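Local coordinates for putative transcriptional regulator TRANSCRIPTION REGULATOR protein (PDB 5NLA) that binds c-di-GMP and, as an AraC-like transcriptional activator, regulates extracellular polysaccharide production, probably through sequence-specific binding to DNA, at residues M173-E176 with L177-D181; M252-A255 with H256-I259. All coordinates share one frame; numbering follows the deposited sequence.

Contact 1 (M173-E176 with L177-D181); sequences MPYE and LLADD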
ATOM      1  N   MET A 173      -0.946   2.406  -4.202  1.00 62.37           N
ATOM      2  CA  MET A 173      -0.575   3.530  -5.065  1.00 65.16           C
ATOM      3  C   MET A 173       0.853   3.965  -4.685  1.00 67.57           C
ATOM      4  O   MET A 173       1.119   4.212  -3.500  1.00 68.89           O
ATOM      5  CB  MET A 173      -1.568   4.690  -4.867  1.00 63.89           C
ATOM      6  CG  MET A 173      -2.957   4.460  -5.488  1.00 63.50           C
ATOM      7  SD  MET A 173      -4.316   5.464  -4.842  1.00 58.87           S
ATOM      8  CE  MET A 173      -4.303   4.830  -3.183  1.00 58.45           C
ATOM      9  N   PRO A 174       1.781   4.046  -5.669  1.00 69.01           N
ATOM     10  CA  PRO A 174       3.160   4.432  -5.335  1.00 69.38           C
ATOM     11  C   PRO A 174       3.249   5.855  -4.791  1.00 70.54           C
ATOM     12  O   PRO A 174       2.487   6.713  -5.234  1.00 71.41           O
ATOM     13  CB  PRO A 174       3.899   4.337  -6.671  1.00 71.16           C
ATOM     14  CG  PRO A 174       2.996   3.617  -7.599  1.00 71.25           C
ATOM     15  CD  PRO A 174       1.609   3.836  -7.117  1.00 70.47           C
ATOM     16  N   TYR A 175       4.181   6.094  -3.861  1.00 70.74           N
ATOM     17  CA  TYR A 175       4.259   7.366  -3.119  1.00 72.80           C
ATOM     18  C   TYR A 175       3.918   8.592  -3.951  1.00 76.34           C
ATOM     19  O   TYR A 175       3.147   9.450  -3.528  1.00 76.72           O
ATOM     20  CB  TYR A 175       5.658   7.606  -2.522  1.00 74.12           C
ATOM     21  CG  TYR A 175       5.654   8.791  -1.580  1.00 73.00           C
ATOM     22  CD1 TYR A 175       5.068   8.681  -0.329  1.00 71.23           C
ATOM     23  CD2 TYR A 175       6.176  10.022  -1.953  1.00 73.50           C
ATOM     24  CE1 TYR A 175       5.014   9.749   0.539  1.00 71.61           C
ATOM     25  CE2 TYR A 175       6.123  11.102  -1.083  1.00 75.72           C
ATOM     26  CZ  TYR A 175       5.532  10.952   0.168  1.00 73.81           C
ATOM     27  OH  TYR A 175       5.450  11.984   1.076  1.00 75.80           O
ATOM     28  N   GLU A 176       4.513   8.654  -5.130  1.00 80.83           N
ATOM     29  CA  GLU A 176       4.465   9.836  -5.962  1.00 85.02           C
ATOM     30  C   GLU A 176       3.083  10.145  -6.528  1.00 84.63           C
ATOM     31  O   GLU A 176       2.760  11.312  -6.747  1.00 85.14           O
ATOM     32  CB  GLU A 176       5.477   9.686  -7.085  1.00 89.85           C
ATOM     33  CG  GLU A 176       5.668  10.935  -7.917  1.00 98.69           C
ATOM     34  CD  GLU A 176       6.168  12.155  -7.144  1.00102.37           C
ATOM     35  OE1 GLU A 176       6.917  11.989  -6.148  1.00102.24           O
ATOM     36  OE2 GLU A 176       5.815  13.287  -7.553  1.00104.60           O
ATOM     37  N   LEU A 177       2.271   9.115  -6.745  1.00 82.44           N
ATOM     38  CA  LEU A 177       0.897   9.296  -7.234  1.00 83.41           C
ATOM     39  C   LEU A 177       0.131  10.353  -6.434  1.00 82.20           C
ATOM     40  O   LEU A 177      -0.552  11.205  -7.009  1.00 85.39           O
ATOM     41  CB  LEU A 177       0.124   7.966  -7.206  1.00 83.33           C
ATOM     42  CG  LEU A 177      -0.692   7.621  -8.452  1.00 88.12           C
ATOM     43  CD1 LEU A 177      -1.732   8.691  -8.744  1.00 91.18           C
ATOM     44  CD2 LEU A 177       0.215   7.412  -9.666  1.00 91.65           C
ATOM     45  N   LEU A 178       0.278  10.296  -5.113  1.00 79.36           N
ATOM     46  CA  LEU A 178      -0.447  11.163  -4.193  1.00 80.51           C
ATOM     47  C   LEU A 178       0.452  12.120  -3.394  1.00 80.81           C
ATOM     48  O   LEU A 178      -0.035  12.808  -2.498  1.00 82.89           O
ATOM     49  CB  LEU A 178      -1.268  10.301  -3.223  1.00 78.55           C
ATOM     50  CG  LEU A 178      -2.277   9.309  -3.821  1.00 77.99           C
ATOM     51  CD1 LEU A 178      -2.695   8.226  -2.829  1.00 75.34           C
ATOM     52  CD2 LEU A 178      -3.501  10.056  -4.325  1.00 81.10           C
ATOM     53  N   ALA A 179       1.741  12.196  -3.730  1.00 81.15           N
ATOM     54  CA  ALA A 179       2.703  13.021  -2.983  1.00 81.43           C
ATOM     55  C   ALA A 179       2.305  14.505  -2.892  1.00 84.19           C
ATOM     56  O   ALA A 179       2.618  15.176  -1.902  1.00 80.58           O
ATOM     57  CB  ALA A 179       4.098  12.876  -3.579  1.00 81.28           C
ATOM     58  N   ASP A 180       1.607  15.005  -3.913  1.00 89.93           N
ATOM     59  CA  ASP A 180       1.097  16.381  -3.899  1.00 96.76           C
ATOM     60  C   ASP A 180       0.194  16.681  -2.701  1.00 98.77           C
ATOM     61  O   ASP A 180       0.305  17.756  -2.113  1.00103.49           O
ATOM     62  CB  ASP A 180       0.357  16.721  -5.207  1.00100.18           C
ATOM     63  CG  ASP A 180       1.303  17.020  -6.373  1.00103.97           C
ATOM     64  OD1 ASP A 180       2.540  17.088  -6.176  1.00101.29           O
ATOM     65  OD2 ASP A 180       0.791  17.204  -7.501  1.00108.72           O
ATOM     66  N   ASP A 181      -0.677  15.741  -2.326  1.00 98.20           N
ATOM     67  CA  ASP A 181      -1.561  15.935  -1.166  1.00 98.96           C
ATOM     68  C   ASP A 181      -1.069  15.166   0.077  1.00 95.65           C
ATOM     69  O   ASP A 181      -1.865  14.724   0.898  1.00 96.76           O
ATOM     70  CB  ASP A 181      -3.012  15.581  -1.538  1.00100.25           C
ATOM     71  CG  ASP A 181      -3.653  16.614  -2.484  1.00107.53           C
ATOM     72  OD1 ASP A 181      -3.544  16.459  -3.726  1.00109.12           O
ATOM     73  OD2 ASP A 181      -4.295  17.567  -1.985  1.00112.82           O
TER
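The Y175 ring meets the methyl of A179 obliquely, its CE2 lying 3.7 Å from A179 CB. CG of Y175 stands anti to the backbone N (chi1 -171°), which brings the ring round beside the carbonyl carbon and along the turn to the residue four positions on. Beyond the segments, the W124 ring meets this tyrosine with its plane inclined by about 25°, and W124 NE1 also donates to Y175 O, so one tryptophan engages both the ring and the backbone of Y175. The carboxylate of E176, the second flat group, reaches the same methyl, with OE1 3.9 Å from A179 CB. Its polar work lies with other helices: OE1 is hydrogen-bonded to H260 ND1, and OE2 forms a salt bridge with R301. The two bonds use different oxygens and should restrict rotation of the carboxylate.

Another part of the turn is apolar. The bent side chain of M173 brings its CE methyl to 3.8 Å from L178 CD1, and its sulfur passes close to the same leucine branch. Looser packing follows at P174, whose ring atom CD is 4.4 Å from L177 CB. V231 and R228 of helix 220-234 lie against M173 and L178, respectively.

Three i+3 bonds run along the backbone. L177 N donates to P174 O at 2.8 Å, although the N-H...O angle is only 141°. Two weak bonds follow, from L178 N to Y175 O and from A179 N to E176 O. Together these features describe a short, weakly bonded helical turn just after strand 166-173, with P174 between, by which the chain leaves the beta-sheet.

Contact 2 (M252-A255 with H256-I259); sequences MERA and HRYI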
ATOM      1  N   MET A 252      11.842   4.595   3.838  1.00 63.97           N
ATOM      2  CA  MET A 252      11.525   4.780   2.413  1.00 64.50           C
ATOM      3  C   MET A 252      10.493   5.864   2.183  1.00 66.83           C
ATOM      4  O   MET A 252      10.601   6.622   1.226  1.00 72.68           O
ATOM      5  CB  MET A 252      11.042   3.482   1.755  1.00 61.65           C
ATOM      6  CG  MET A 252      10.915   3.541   0.232  1.00 60.39           C
ATOM      7  SD  MET A 252      12.361   4.129  -0.688  1.00 59.67           S
ATOM      8  CE  MET A 252      12.491   2.713  -1.770  1.00 59.54           C
ATOM      9  N   GLU A 253       9.502   5.939   3.060  1.00 68.39           N
ATOM     10  CA  GLU A 253       8.506   7.005   2.995  1.00 70.86           C
ATOM     11  C   GLU A 253       9.193   8.361   3.240  1.00 71.33           C
ATOM     12  O   GLU A 253       8.902   9.339   2.550  1.00 72.00           O
ATOM     13  CB  GLU A 253       7.360   6.742   3.993  1.00 73.07           C
ATOM     14  CG  GLU A 253       5.949   7.073   3.499  1.00 75.41           C
ATOM     15  CD  GLU A 253       5.373   8.320   4.113  1.00 80.33           C
ATOM     16  OE1 GLU A 253       6.090   9.349   4.089  1.00 90.55           O
ATOM     17  OE2 GLU A 253       4.219   8.273   4.608  1.00 80.42           O
ATOM     18  N   ARG A 254      10.123   8.403   4.192  1.00 70.03           N
ATOM     19  CA  ARG A 254      10.882   9.630   4.465  1.00 72.88           C
ATOM     20  C   ARG A 254      11.794  10.033   3.311  1.00 72.05           C
ATOM     21  O   ARG A 254      11.909  11.219   3.016  1.00 73.77           O
ATOM     22  CB  ARG A 254      11.655   9.533   5.787  1.00 75.07           C
ATOM     23  CG  ARG A 254      10.756   9.775   6.991  1.00 77.45           C
ATOM     24  CD  ARG A 254      11.505   9.778   8.304  1.00 81.89           C
ATOM     25  NE  ARG A 254      12.071   8.454   8.566  1.00 84.63           N
ATOM     26  CZ  ARG A 254      13.350   8.182   8.851  1.00 86.84           C
ATOM     27  NH1 ARG A 254      14.272   9.146   8.961  1.00 89.75           N
ATOM     28  NH2 ARG A 254      13.710   6.914   9.049  1.00 86.32           N
ATOM     29  N   ALA A 255      12.404   9.046   2.654  1.00 69.31           N
ATOM     30  CA  ALA A 255      13.241   9.265   1.470  1.00 70.29           C
ATOM     31  C   ALA A 255      12.438   9.739   0.257  1.00 71.57           C
ATOM     32  O   ALA A 255      12.810  10.719  -0.395  1.00 71.61           O
ATOM     33  CB  ALA A 255      13.989   7.994   1.112  1.00 69.04           C
ATOM     34  N   HIS A 256      11.345   9.037  -0.048  1.00 69.90           N
ATOM     35  CA  HIS A 256      10.475   9.435  -1.161  1.00 70.35           C
ATOM     36  C   HIS A 256       9.887  10.846  -0.987  1.00 73.16           C
ATOM     37  O   HIS A 256       9.708  11.570  -1.983  1.00 73.39           O
ATOM     38  CB  HIS A 256       9.350   8.416  -1.395  1.00 66.54           C
ATOM     39  CG  HIS A 256       9.762   7.220  -2.198  1.00 64.97           C
ATOM     40  ND1 HIS A 256       9.046   6.046  -2.192  1.00 62.07           N
ATOM     41  CD2 HIS A 256      10.810   7.012  -3.028  1.00 66.39           C
ATOM     42  CE1 HIS A 256       9.623   5.169  -2.988  1.00 62.61           C
ATOM     43  NE2 HIS A 256      10.696   5.730  -3.509  1.00 65.91           N
ATOM     44  N   ARG A 257       9.608  11.223   0.265  1.00 74.33           N
ATOM     45  CA  ARG A 257       9.107  12.557   0.588  1.00 78.34           C
ATOM     46  C   ARG A 257      10.198  13.603   0.438  1.00 82.34           C
ATOM     47  O   ARG A 257       9.989  14.635  -0.206  1.00 84.71           O
ATOM     48  CB  ARG A 257       8.560  12.620   2.015  1.00 79.16           C
ATOM     49  CG  ARG A 257       7.858  13.939   2.334  1.00 82.90           C
ATOM     50  CD  ARG A 257       7.284  13.968   3.734  1.00 84.41           C
ATOM     51  NE  ARG A 257       8.301  13.734   4.756  1.00 87.16           N
ATOM     52  CZ  ARG A 257       8.045  13.535   6.048  1.00 91.90           C
ATOM     53  NH1 ARG A 257       6.792  13.550   6.504  1.00 94.97           N
ATOM     54  NH2 ARG A 257       9.047  13.312   6.899  1.00 93.36           N
ATOM     55  N   TYR A 258      11.351  13.344   1.055  1.00 82.77           N
ATOM     56  CA  TYR A 258      12.487  14.251   0.950  1.00 84.07           C
ATOM     57  C   TYR A 258      12.735  14.573  -0.517  1.00 83.44           C
ATOM     58  O   TYR A 258      12.733  15.729  -0.902  1.00 86.62           O
ATOM     59  CB  TYR A 258      13.739  13.658   1.591  1.00 85.89           C
ATOM     60  CG  TYR A 258      14.874  14.639   1.599  1.00 92.61           C
ATOM     61  CD1 TYR A 258      14.992  15.582   2.615  1.00 95.66           C
ATOM     62  CD2 TYR A 258      15.812  14.655   0.568  1.00 95.51           C
ATOM     63  CE1 TYR A 258      16.020  16.507   2.609  1.00100.15           C
ATOM     64  CE2 TYR A 258      16.842  15.576   0.549  1.00 99.92           C
ATOM     65  CZ  TYR A 258      16.954  16.505   1.567  1.00103.10           C
ATOM     66  OH  TYR A 258      17.999  17.422   1.524  1.00106.81           O
ATOM     67  N   ILE A 259      12.900  13.535  -1.329  1.00 81.85           N
ATOM     68  CA  ILE A 259      13.083  13.683  -2.772  1.00 84.02           C
ATOM     69  C   ILE A 259      11.983  14.512  -3.413  1.00 84.81           C
ATOM     70  O   ILE A 259      12.283  15.398  -4.205  1.00 91.08           O
ATOM     71  CB  ILE A 259      13.215  12.312  -3.484  1.00 82.95           C
ATOM     72  CG1 ILE A 259      14.609  11.733  -3.218  1.00 83.25           C
ATOM     73  CG2 ILE A 259      12.980  12.417  -4.996  1.00 84.52           C
ATOM     74  CD1 ILE A 259      14.747  10.267  -3.569  1.00 82.07           C
TER
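M252 and H256, one helical turn apart, form a sulfur-aromatic contact. SD of M252 lies over one face of the imidazole, 3.8 Å from its centroid and offset toward the rim, where NE2 is the nearest ring atom at 3.6 Å. M252 CG adds a CH-pi contact to the ring, 26° off the normal. The methionine curls over the ring because its chain bends at chi2 and chi3, while H256 CG stands beside its own backbone N (chi1 -82°).

Beneath this pair, H256 N donates to M252 O at 2.8 Å in a nearly straight bond. The backbone N atoms of R257, Y258 and I259 donate in turn to the O atoms of E253, R254 and A255, the R257 bond being more bent (148°). Farther round the helix, NH2 of R257 comes obliquely to 3.9 Å from R254 CG; R254 NE is hydrogen-bonded to M249 O.

Outer partners position these groups. D122 OD2 accepts from H256 ND1, the Y297 ring meets the imidazole, and R257 NH1 forms a salt bridge with E186. With an alanine here instead of H256, the M252 sulfur would probably lose its aromatic face and D122 this hydrogen-bond partner.

The i+4 bonding is that of a regular alpha-helix; its position ahead of helices 270-275 and 281-288 is consistent with the first helix of an AraC-type DNA-binding domain.

Overall arrangement
Following the chain from the N terminus, strand 166-173 of the seven-stranded antiparallel sheet runs into contact 1, which closes a single turn. Helix 182-187, strand 191-193 at the sheet's edge, then helices 196-211 and 220-234 follow before helix 251-261 carries contact 2, which closes one turn within that helix. The contacts are therefore in series, neither nested nor crossed, yet their centres are only 11 Å apart and they touch in space. Y175 joins them: its OH is 3.3 Å from R257 CB, its CD2 packs on H256 CB, and its CE1 approaches E253 OE1. The turn leaving the sheet is thus packed against the helix that probably opens the AraC-type DNA-binding domain.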